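Local coordinates for protein ribulose-bisphosphate carboxylase (Alicyclobacillus acidocaldarius subsp. acidocaldarius, PDB 4NAS) that is a member of the ribulose-bisphosphate carboxylase large-chain family, with an N-terminal domain and a TIM-barrel catalytic domain, and binds a calcium ion at a carboxylated lysine, at residues Ala212-Leu217 with Ala236-Asn242; Arg225-Arg229 with Leu254-Val260; Ile340-Leu344 with Ala404-Gly409. All coordinates share one frame; numbering follows the deposited sequence.

Interaction 1: residues Ala212-Leu217 with Ala236-Asn242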
loop_
_atom_site.group_PDB
_atom_site.type_symbol
_atom_site.label_atom_id
_atom_site.label_comp_id
_atom_site.label_asym_id
_atom_site.label_seq_id
_atom_site.Cartn_x
_atom_site.Cartn_y
_atom_site.Cartn_z
ATOM N N ALA B 212 6.486 29.891 2.165
ATOM C CA ALA B 212 5.381 29.029 2.602
ATOM C C ALA B 212 5.864 27.750 3.277
ATOM O O ALA B 212 6.985 27.315 3.073
ATOM C CB ALA B 212 4.493 28.686 1.415
ATOM N N TYR B 213 5.003 27.134 4.074
ATOM C CA TYR B 213 5.404 25.953 4.827
ATOM C C TYR B 213 4.544 24.738 4.447
ATOM O O TYR B 213 3.330 24.804 4.494
ATOM C CB TYR B 213 5.346 26.272 6.327
ATOM C CG TYR B 213 5.607 25.116 7.286
ATOM C CD1 TYR B 213 6.570 24.148 7.029
ATOM C CD2 TYR B 213 4.902 25.029 8.476
ATOM C CE1 TYR B 213 6.790 23.107 7.913
ATOM C CE2 TYR B 213 5.115 24.016 9.359
ATOM C CZ TYR B 213 6.058 23.048 9.081
ATOM O OH TYR B 213 6.249 22.044 10.007
ATOM N N ALA B 214 5.205 23.648 4.045
ATOM C CA ALA B 214 4.576 22.354 3.835
ATOM C C ALA B 214 4.788 21.447 5.055
ATOM O O ALA B 214 5.910 20.980 5.349
ATOM C CB ALA B 214 5.125 21.689 2.595
ATOM N N VAL B 215 3.696 21.202 5.753
ATOM C CA VAL B 215 3.731 20.559 7.048
ATOM C C VAL B 215 3.302 19.110 6.892
ATOM O O VAL B 215 2.380 18.795 6.143
ATOM C CB VAL B 215 2.829 21.330 8.059
ATOM C CG1 VAL B 215 1.386 21.444 7.548
ATOM C CG2 VAL B 215 2.912 20.725 9.438
ATOM N N ASN B 216 4.017 18.217 7.552
ATOM C CA ASN B 216 3.685 16.803 7.495
ATOM C C ASN B 216 2.281 16.518 8.067
ATOM O O ASN B 216 1.996 16.874 9.209
ATOM C CB ASN B 216 4.768 16.004 8.228
ATOM C CG ASN B 216 4.902 14.568 7.711
ATOM O OD1 ASN B 216 4.323 14.202 6.684
ATOM N ND2 ASN B 216 5.671 13.752 8.428
ATOM N N LEU B 217 1.411 15.884 7.273
ATOM C CA LEU B 217 0.050 15.525 7.723
ATOM C C LEU B 217 0.077 14.158 8.373
ATOM O O LEU B 217 0.406 13.174 7.726
ATOM C CB LEU B 217 -0.918 15.505 6.542
ATOM C CG LEU B 217 -2.384 15.206 6.880
ATOM C CD1 LEU B 217 -2.958 16.157 7.951
ATOM C CD2 LEU B 217 -3.179 15.297 5.604
ATOM N N ALA B 236 -1.119 26.968 6.720
ATOM C CA ALA B 236 -0.165 26.090 6.054
ATOM C C ALA B 236 -0.102 26.402 4.552
ATOM O O ALA B 236 -1.133 26.640 3.925
ATOM C CB ALA B 236 -0.572 24.609 6.273
ATOM N N GLY B 237 1.090 26.389 3.966
ATOM C CA GLY B 237 1.206 26.566 2.526
ATOM C C GLY B 237 0.831 25.303 1.745
ATOM O O GLY B 237 0.277 25.363 0.654
ATOM N N ALA B 238 1.161 24.147 2.307
ATOM C CA ALA B 238 0.832 22.862 1.700
ATOM C C ALA B 238 0.795 21.788 2.782
ATOM O O ALA B 238 1.360 21.960 3.865
ATOM C CB ALA B 238 1.842 22.491 0.605
ATOM N N LEU B 239 0.113 20.694 2.490
ATOM C CA LEU B 239 0.188 19.488 3.301
ATOM C C LEU B 239 1.154 18.479 2.646
ATOM O O LEU B 239 0.983 18.101 1.483
ATOM C CB LEU B 239 -1.200 18.858 3.448
ATOM C CG LEU B 239 -2.341 19.763 3.939
ATOM C CD1 LEU B 239 -3.648 18.972 4.026
ATOM C CD2 LEU B 239 -2.028 20.398 5.287
ATOM N N LEU B 240 2.159 18.060 3.411
ATOM C CA LEU B 240 3.067 16.981 3.031
ATOM C C LEU B 240 2.374 15.658 3.368
ATOM O O LEU B 240 2.016 15.410 4.520
ATOM C CB LEU B 240 4.384 17.112 3.820
ATOM C CG LEU B 240 5.424 16.011 3.599
ATOM C CD1 LEU B 240 5.717 15.885 2.103
ATOM C CD2 LEU B 240 6.728 16.244 4.404
ATOM N N VAL B 241 2.127 14.828 2.362
ATOM C CA VAL B 241 1.426 13.587 2.621
ATOM C C VAL B 241 2.237 12.416 2.098
ATOM O O VAL B 241 2.627 12.390 0.918
ATOM C CB VAL B 241 0.007 13.575 1.982
ATOM C CG1 VAL B 241 -0.738 12.295 2.343
ATOM C CG2 VAL B 241 -0.804 14.763 2.453
ATOM N N ASN B 242 2.510 11.472 2.993
ATOM C CA ASN B 242 3.028 10.161 2.620
ATOM C C ASN B 242 1.923 9.288 2.015
ATOM O O ASN B 242 1.344 8.413 2.669
ATOM C CB ASN B 242 3.635 9.485 3.829
ATOM C CG ASN B 242 4.880 10.216 4.319
ATOM O OD1 ASN B 242 5.849 10.392 3.564
ATOM N ND2 ASN B 242 4.844 10.671 5.565
HETATM O O HOH W 1 2.521 12.426 5.860
#
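In the parallel sheet of the TIM-barrel domain, Ala214, Val215 and Asn216 run alongside Ala238, Leu239 and Leu240, bridged in parallel register with the short strand axes 39° apart. The bonding passes from strand to strand: Val215 N gives its hydrogen to Ala238 O, Leu240 N answers at Val215 O, and Leu217 N returns to Leu240 O at 2.9 Å with 171° at the hydrogen. At the start of the ladder Tyr213 O is gripped twice, by Gly237 N at 2.8 Å and by Ala238 N at 3.1 Å, both coming from the same face of its carbonyl plane. The two strands are the first and last elements of a right-handed beta-alpha-beta unit whose helix, 221-233, covers the sheet face carrying Val215 and Leu239; Leu231 of that helix touches both. On this face Val215 CG1, set between the backbone N and carbonyl carbon (chi1 57°), meets Ala236 CB at 3.9 Å, and Leu217 CD2 reaches Leu239 CD1 and Val241 CG2, its chain lying beside that of the valine and pointing the same way. The other face, with Ala214, Ala238, Asn216 and Leu240, looks into the barrel, where Ala214 CB packs on Ala238 CB and the side chain of Leu240 lies about 7 Å from a bound calcium ion. Asn216 OD1 comes over Leu240 CG at 3.7 Å, while its ND2 bonds to Phe181 O, which fixes the rotation of the amide. A water sits 2.7 Å from Asn216 OD1, bonds also to Leu217 O, and accepts a hydrogen from Asn242 N at 3.0 Å, bridging the C-terminal ends of the two segments.

Interaction 2: residues Arg225-Arg229 with Leu254-Val260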
loop_
_atom_site.group_PDB
_atom_site.type_symbol
_atom_site.label_atom_id
_atom_site.label_comp_id
_atom_site.label_asym_id
_atom_site.label_seq_id
_atom_site.Cartn_x
_atom_site.Cartn_y
_atom_site.Cartn_z
ATOM N N ARG B 225 -8.755 14.156 8.190
ATOM C CA ARG B 225 -9.400 15.182 7.378
ATOM C C ARG B 225 -9.667 16.443 8.220
ATOM O O ARG B 225 -9.460 17.583 7.764
ATOM C CB ARG B 225 -10.668 14.628 6.706
ATOM C CG ARG B 225 -10.964 15.220 5.322
ATOM C CD ARG B 225 -12.006 14.404 4.559
ATOM N NE ARG B 225 -13.252 14.297 5.317
ATOM C CZ ARG B 225 -14.387 13.798 4.842
ATOM N NH1 ARG B 225 -14.455 13.353 3.597
ATOM N NH2 ARG B 225 -15.457 13.742 5.621
ATOM N N GLU B 226 -10.092 16.250 9.462
ATOM C CA GLU B 226 -10.251 17.387 10.369
ATOM C C GLU B 226 -8.908 18.082 10.635
ATOM O O GLU B 226 -8.833 19.306 10.653
ATOM C CB GLU B 226 -10.898 16.952 11.687
ATOM C CG GLU B 226 -11.157 18.112 12.668
ATOM C CD GLU B 226 -12.126 19.165 12.115
ATOM O OE1 GLU B 226 -13.001 18.807 11.293
ATOM O OE2 GLU B 226 -12.017 20.355 12.503
ATOM N N ARG B 227 -7.837 17.311 10.820
ATOM C CA ARG B 227 -6.533 17.932 11.024
ATOM C C ARG B 227 -6.080 18.715 9.784
ATOM O O ARG B 227 -5.542 19.812 9.902
ATOM C CB ARG B 227 -5.456 16.921 11.452
ATOM C CG ARG B 227 -4.143 17.628 11.841
ATOM C CD ARG B 227 -3.096 16.721 12.495
ATOM N NE ARG B 227 -2.518 17.329 13.706
ATOM C CZ ARG B 227 -1.720 16.678 14.545
ATOM N NH1 ARG B 227 -1.391 15.414 14.295
ATOM N NH2 ARG B 227 -1.231 17.281 15.613
ATOM N N ALA B 228 -6.302 18.146 8.602
ATOM C CA ALA B 228 -5.956 18.815 7.347
ATOM C C ALA B 228 -6.676 20.165 7.250
ATOM O O ALA B 228 -6.114 21.172 6.773
ATOM C CB ALA B 228 -6.349 17.939 6.171
ATOM N N ARG B 229 -7.923 20.176 7.702
ATOM C CA ARG B 229 -8.743 21.383 7.657
ATOM C C ARG B 229 -8.192 22.438 8.605
ATOM O O ARG B 229 -8.149 23.624 8.265
ATOM C CB ARG B 229 -10.190 21.080 8.058
ATOM C CG ARG B 229 -10.978 20.198 7.107
ATOM C CD ARG B 229 -12.431 20.133 7.580
ATOM N NE ARG B 229 -13.235 19.137 6.878
ATOM C CZ ARG B 229 -13.799 18.090 7.469
ATOM N NH1 ARG B 229 -14.522 17.229 6.757
ATOM N NH2 ARG B 229 -13.643 17.907 8.775
ATOM N N LEU B 254 -9.174 13.877 1.039
ATOM C CA LEU B 254 -8.558 15.186 1.353
ATOM C C LEU B 254 -8.598 16.126 0.148
ATOM O O LEU B 254 -8.899 17.324 0.258
ATOM C CB LEU B 254 -7.094 15.000 1.736
ATOM C CG LEU B 254 -6.635 14.509 3.115
ATOM C CD1 LEU B 254 -7.428 13.335 3.616
ATOM C CD2 LEU B 254 -5.146 14.144 3.035
ATOM N N ALA B 255 -8.250 15.579 -1.005
ATOM C CA ALA B 255 -8.210 16.365 -2.222
ATOM C C ALA B 255 -9.635 16.766 -2.650
ATOM O O ALA B 255 -9.852 17.800 -3.286
ATOM C CB ALA B 255 -7.481 15.564 -3.315
ATOM N N ARG B 256 -10.618 15.971 -2.262
ATOM C CA ARG B 256 -11.994 16.285 -2.639
ATOM C C ARG B 256 -12.656 17.313 -1.721
ATOM O O ARG B 256 -13.538 18.055 -2.147
ATOM C CB ARG B 256 -12.849 15.022 -2.704
ATOM C CG ARG B 256 -14.138 15.216 -3.509
ATOM C CD ARG B 256 -15.027 13.982 -3.478
ATOM N NE ARG B 256 -14.348 12.743 -3.852
ATOM C CZ ARG B 256 -14.236 12.289 -5.097
ATOM N NH1 ARG B 256 -14.741 12.977 -6.111
ATOM N NH2 ARG B 256 -13.609 11.146 -5.328
ATOM N N ASP B 257 -12.223 17.364 -0.466
ATOM C CA ASP B 257 -12.857 18.211 0.550
ATOM C C ASP B 257 -12.546 19.719 0.351
ATOM O O ASP B 257 -11.392 20.136 0.472
ATOM C CB ASP B 257 -12.368 17.737 1.922
ATOM C CG ASP B 257 -13.170 18.301 3.072
ATOM O OD1 ASP B 257 -13.876 19.319 2.901
ATOM O OD2 ASP B 257 -13.074 17.710 4.167
ATOM N N PRO B 258 -13.579 20.533 0.072
ATOM C CA PRO B 258 -13.415 21.974 -0.154
ATOM C C PRO B 258 -12.768 22.671 1.038
ATOM O O PRO B 258 -11.979 23.608 0.856
ATOM C CB PRO B 258 -14.855 22.459 -0.318
ATOM C CG PRO B 258 -15.584 21.270 -0.845
ATOM C CD PRO B 258 -14.978 20.112 -0.110
ATOM N N ASP B 259 -13.078 22.201 2.244
ATOM C CA ASP B 259 -12.509 22.785 3.462
ATOM C C ASP B 259 -11.023 22.483 3.664
ATOM O O ASP B 259 -10.357 23.167 4.448
ATOM C CB ASP B 259 -13.307 22.371 4.702
ATOM C CG ASP B 259 -14.693 23.001 4.744
ATOM O OD1 ASP B 259 -14.892 24.067 4.121
ATOM O OD2 ASP B 259 -15.583 22.424 5.405
ATOM N N VAL B 260 -10.505 21.459 2.986
ATOM C CA VAL B 260 -9.058 21.237 2.944
ATOM C C VAL B 260 -8.505 22.141 1.849
ATOM O O VAL B 260 -8.203 21.717 0.725
ATOM C CB VAL B 260 -8.668 19.751 2.742
ATOM C CG1 VAL B 260 -7.159 19.581 2.792
ATOM C CG2 VAL B 260 -9.300 18.905 3.828
#
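Arg229 and Asp257 join helix 221-233 to the turn that follows helix 248-256, two helices on the outside of the TIM barrel, through a salt-bridge network that also takes in Arg225 and Glu226. The Arg229 chain leaves CB 4.2 Å from Asp259 O, with CG anti to the carbonyl carbon (chi1 -67°), and runs extended as far as NE. On the way CG rests on Val260 CG2 at 3.9 Å, and CD on Asp259 CB at 3.7 Å. Beyond CD the chain turns polar. NE lies 3.1 Å and NH1 3.0 Å from the same oxygen, Asp257 OD2, which meets the guanidinium at its edge; both hydrogen bonds are weak, since OD2 lies between the two N-H directions. The carboxylate plane stands 74° from the guanidinium, and OD2 alone of its two oxygens takes these bonds. On the other side NH2 makes a salt bridge to Glu226 OE1 of its own helix at 2.7 Å, its hydrogen bond weak. Arg225 adds a second positive charge by a long approach, its NE 3.6 Å from Asp257 OD2, with no N-H aimed at it. Beneath the charges Ala228 CB packs on Val260 CG1 at 3.8 Å, and both residues touch Leu239 of strand 238-242. The other oxygen, Asp257 OD1, accepts from Asp259 N in an Asx turn, the donor standing 44° out of the carboxylate plane.

Interaction 3: residues Ile340-Leu344 with Ala404-Gly409. With FMT (formic acid), chain I.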
loop_
_atom_site.group_PDB
_atom_site.type_symbol
_atom_site.label_atom_id
_atom_site.label_comp_id
_atom_site.label_asym_id
_atom_site.label_seq_id
_atom_site.Cartn_x
_atom_site.Cartn_y
_atom_site.Cartn_z
ATOM N N ILE B 340 20.005 17.577 -7.074
ATOM C CA ILE B 340 19.523 18.896 -7.455
ATOM C C ILE B 340 20.460 19.988 -6.911
ATOM O O ILE B 340 20.439 20.271 -5.724
ATOM C CB ILE B 340 18.113 19.131 -6.894
ATOM C CG1 ILE B 340 17.189 17.959 -7.257
ATOM C CG2 ILE B 340 17.552 20.480 -7.355
ATOM C CD1 ILE B 340 16.997 17.721 -8.775
ATOM N N TYR B 341 21.267 20.586 -7.792
ATOM C CA TYR B 341 22.153 21.707 -7.451
ATOM C C TYR B 341 22.067 22.826 -8.485
ATOM O O TYR B 341 21.635 22.580 -9.621
ATOM C CB TYR B 341 23.582 21.209 -7.375
ATOM C CG TYR B 341 23.723 20.022 -6.474
ATOM C CD1 TYR B 341 23.692 20.175 -5.092
ATOM C CD2 TYR B 341 23.863 18.743 -6.996
ATOM C CE1 TYR B 341 23.827 19.090 -4.258
ATOM C CE2 TYR B 341 23.986 17.654 -6.172
ATOM C CZ TYR B 341 23.974 17.827 -4.802
ATOM O OH TYR B 341 24.104 16.732 -3.964
ATOM N N PRO B 342 22.489 24.054 -8.108
ATOM C CA PRO B 342 22.371 25.202 -9.019
ATOM C C PRO B 342 22.995 24.963 -10.389
ATOM O O PRO B 342 22.461 25.451 -11.381
ATOM C CB PRO B 342 23.107 26.317 -8.267
ATOM C CG PRO B 342 22.839 26.004 -6.825
ATOM C CD PRO B 342 22.968 24.476 -6.775
ATOM N N GLY B 343 24.069 24.179 -10.448
ATOM C CA GLY B 343 24.711 23.865 -11.711
ATOM C C GLY B 343 23.818 23.037 -12.618
ATOM O O GLY B 343 23.996 23.015 -13.836
ATOM N N LEU B 344 22.845 22.359 -12.025
ATOM C CA LEU B 344 21.949 21.512 -12.802
ATOM C C LEU B 344 20.740 22.286 -13.312
ATOM O O LEU B 344 20.032 21.796 -14.187
ATOM C CB LEU B 344 21.511 20.278 -11.999
ATOM C CG LEU B 344 20.877 19.112 -12.780
ATOM C CD1 LEU B 344 21.909 18.407 -13.680
ATOM C CD2 LEU B 344 20.132 18.095 -11.874
ATOM N N ALA B 404 28.519 27.553 -5.177
ATOM C CA ALA B 404 27.762 26.369 -5.569
ATOM C C ALA B 404 28.412 25.701 -6.756
ATOM O O ALA B 404 28.496 24.485 -6.808
ATOM C CB ALA B 404 26.326 26.732 -5.904
ATOM N N LEU B 405 28.879 26.498 -7.712
ATOM C CA LEU B 405 29.590 25.941 -8.857
ATOM C C LEU B 405 30.892 25.287 -8.410
ATOM O O LEU B 405 31.339 24.315 -9.009
ATOM C CB LEU B 405 29.863 27.004 -9.919
ATOM C CG LEU B 405 28.619 27.604 -10.568
ATOM C CD1 LEU B 405 29.005 28.573 -11.663
ATOM C CD2 LEU B 405 27.687 26.507 -11.097
ATOM N N GLU B 406 31.489 25.816 -7.346
ATOM C CA GLU B 406 32.751 25.285 -6.847
ATOM C C GLU B 406 32.583 23.912 -6.211
ATOM O O GLU B 406 33.324 22.983 -6.512
ATOM C CB GLU B 406 33.385 26.247 -5.841
ATOM N N LYS B 407 31.616 23.786 -5.317
ATOM C CA LYS B 407 31.460 22.541 -4.587
ATOM C C LYS B 407 30.942 21.399 -5.468
ATOM O O LYS B 407 31.506 20.312 -5.470
ATOM C CB LYS B 407 30.548 22.737 -3.377
ATOM C CG LYS B 407 30.565 21.560 -2.419
ATOM C CD LYS B 407 29.872 21.884 -1.109
ATOM C CE LYS B 407 30.451 21.061 0.037
ATOM N NZ LYS B 407 29.711 21.305 1.306
ATOM N N TRP B 408 29.886 21.652 -6.228
ATOM C CA TRP B 408 29.205 20.573 -6.958
ATOM C C TRP B 408 29.383 20.596 -8.473
ATOM O O TRP B 408 28.797 19.768 -9.180
ATOM C CB TRP B 408 27.703 20.589 -6.665
ATOM C CG TRP B 408 27.344 20.467 -5.231
ATOM C CD1 TRP B 408 27.509 19.372 -4.433
ATOM C CD2 TRP B 408 26.726 21.472 -4.413
ATOM N NE1 TRP B 408 27.052 19.640 -3.161
ATOM C CE2 TRP B 408 26.575 20.925 -3.120
ATOM C CE3 TRP B 408 26.309 22.789 -4.641
ATOM C CZ2 TRP B 408 26.013 21.641 -2.066
ATOM C CZ3 TRP B 408 25.755 23.501 -3.595
ATOM C CH2 TRP B 408 25.608 22.922 -2.322
ATOM N N GLY B 409 30.174 21.536 -8.975
ATOM C CA GLY B 409 30.235 21.764 -10.404
ATOM C C GLY B 409 28.962 22.454 -10.865
ATOM O O GLY B 409 28.568 22.357 -12.027
HETATM C C FMT I . 27.529 17.020 -0.652
HETATM O O1 FMT I . 27.983 16.554 -1.700
HETATM O O2 FMT I . 26.840 18.040 -0.583
HETATM O O HOH W 2 26.232 23.566 -8.688
HETATM O O HOH W 3 26.924 23.541 -14.597
#
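The 3-10 segment from Pro342 to Leu344 lies against the last turn of the C-terminal helix with Gly343 CA 6.0 Å from Leu405 CA, while the Tyr341 and Trp408 CA atoms stand farther apart, at 7.2 Å. No direct hydrogen bond joins the segments; the two aromatic side chains stack beside the backbones. Tyr341 stacks face to face on the five-membered ring of Trp408, centroids 3.8 Å apart and planes only 20° out of parallel. Its CD1 sits over the centre of the indole, 3.4 Å from Trp408 CD2. Trp408 CG lies anti to the carbonyl carbon (chi1 -57°), which lays the indole over the tyrosine, and the aliphatic CG of Lys407 lies over the rim of the opposite indole face. At the indole edge NE1 donates a nearly straight bond, 166° at the hydrogen, to O2 of a formic acid molecule 3.0 Å away, probably picked up from the crystallisation liquor. Below the stack Pro342 CG touches Ala404 CB at 3.7 Å, and Leu405 CD2 reaches Gly343 CA at 4.0 Å. Two waters supply the polar links: one accepts from Gly343 N at 2.9 Å and donates to Ala404 O, the other donates to both Gly343 O and Gly409 O. In the TIM-barrel domain the contact fastens the loop between strand 333-337 and helix 345-352 to the end of helix 399-408, while helix 371-386 packs against both partners, its Ala377 touching Pro342 and Ala404.

How the interactions relate
In the middle of the chain four segments alternate: 212-217 and 236-242 close interaction 1 around helix 221-233, and that helix carries 225-229, the opening segment of interaction 2, which closes only at 254-260 after strand 238-242 has been passed. The two contacts therefore cross. They also touch, the sheet layer meeting the outer helix layer where Leu239 CD1 lies 3.6 Å from Ala228 CB and Leu217 CD2 packs on Leu254. Interaction 3 follows in series, closing a loop of 59 residues that brings the C-terminal helix 399-408 back against the loop after strand 333-337. Its centre is about 27 Å from that of interaction 1 and about 39 Å from that of interaction 2.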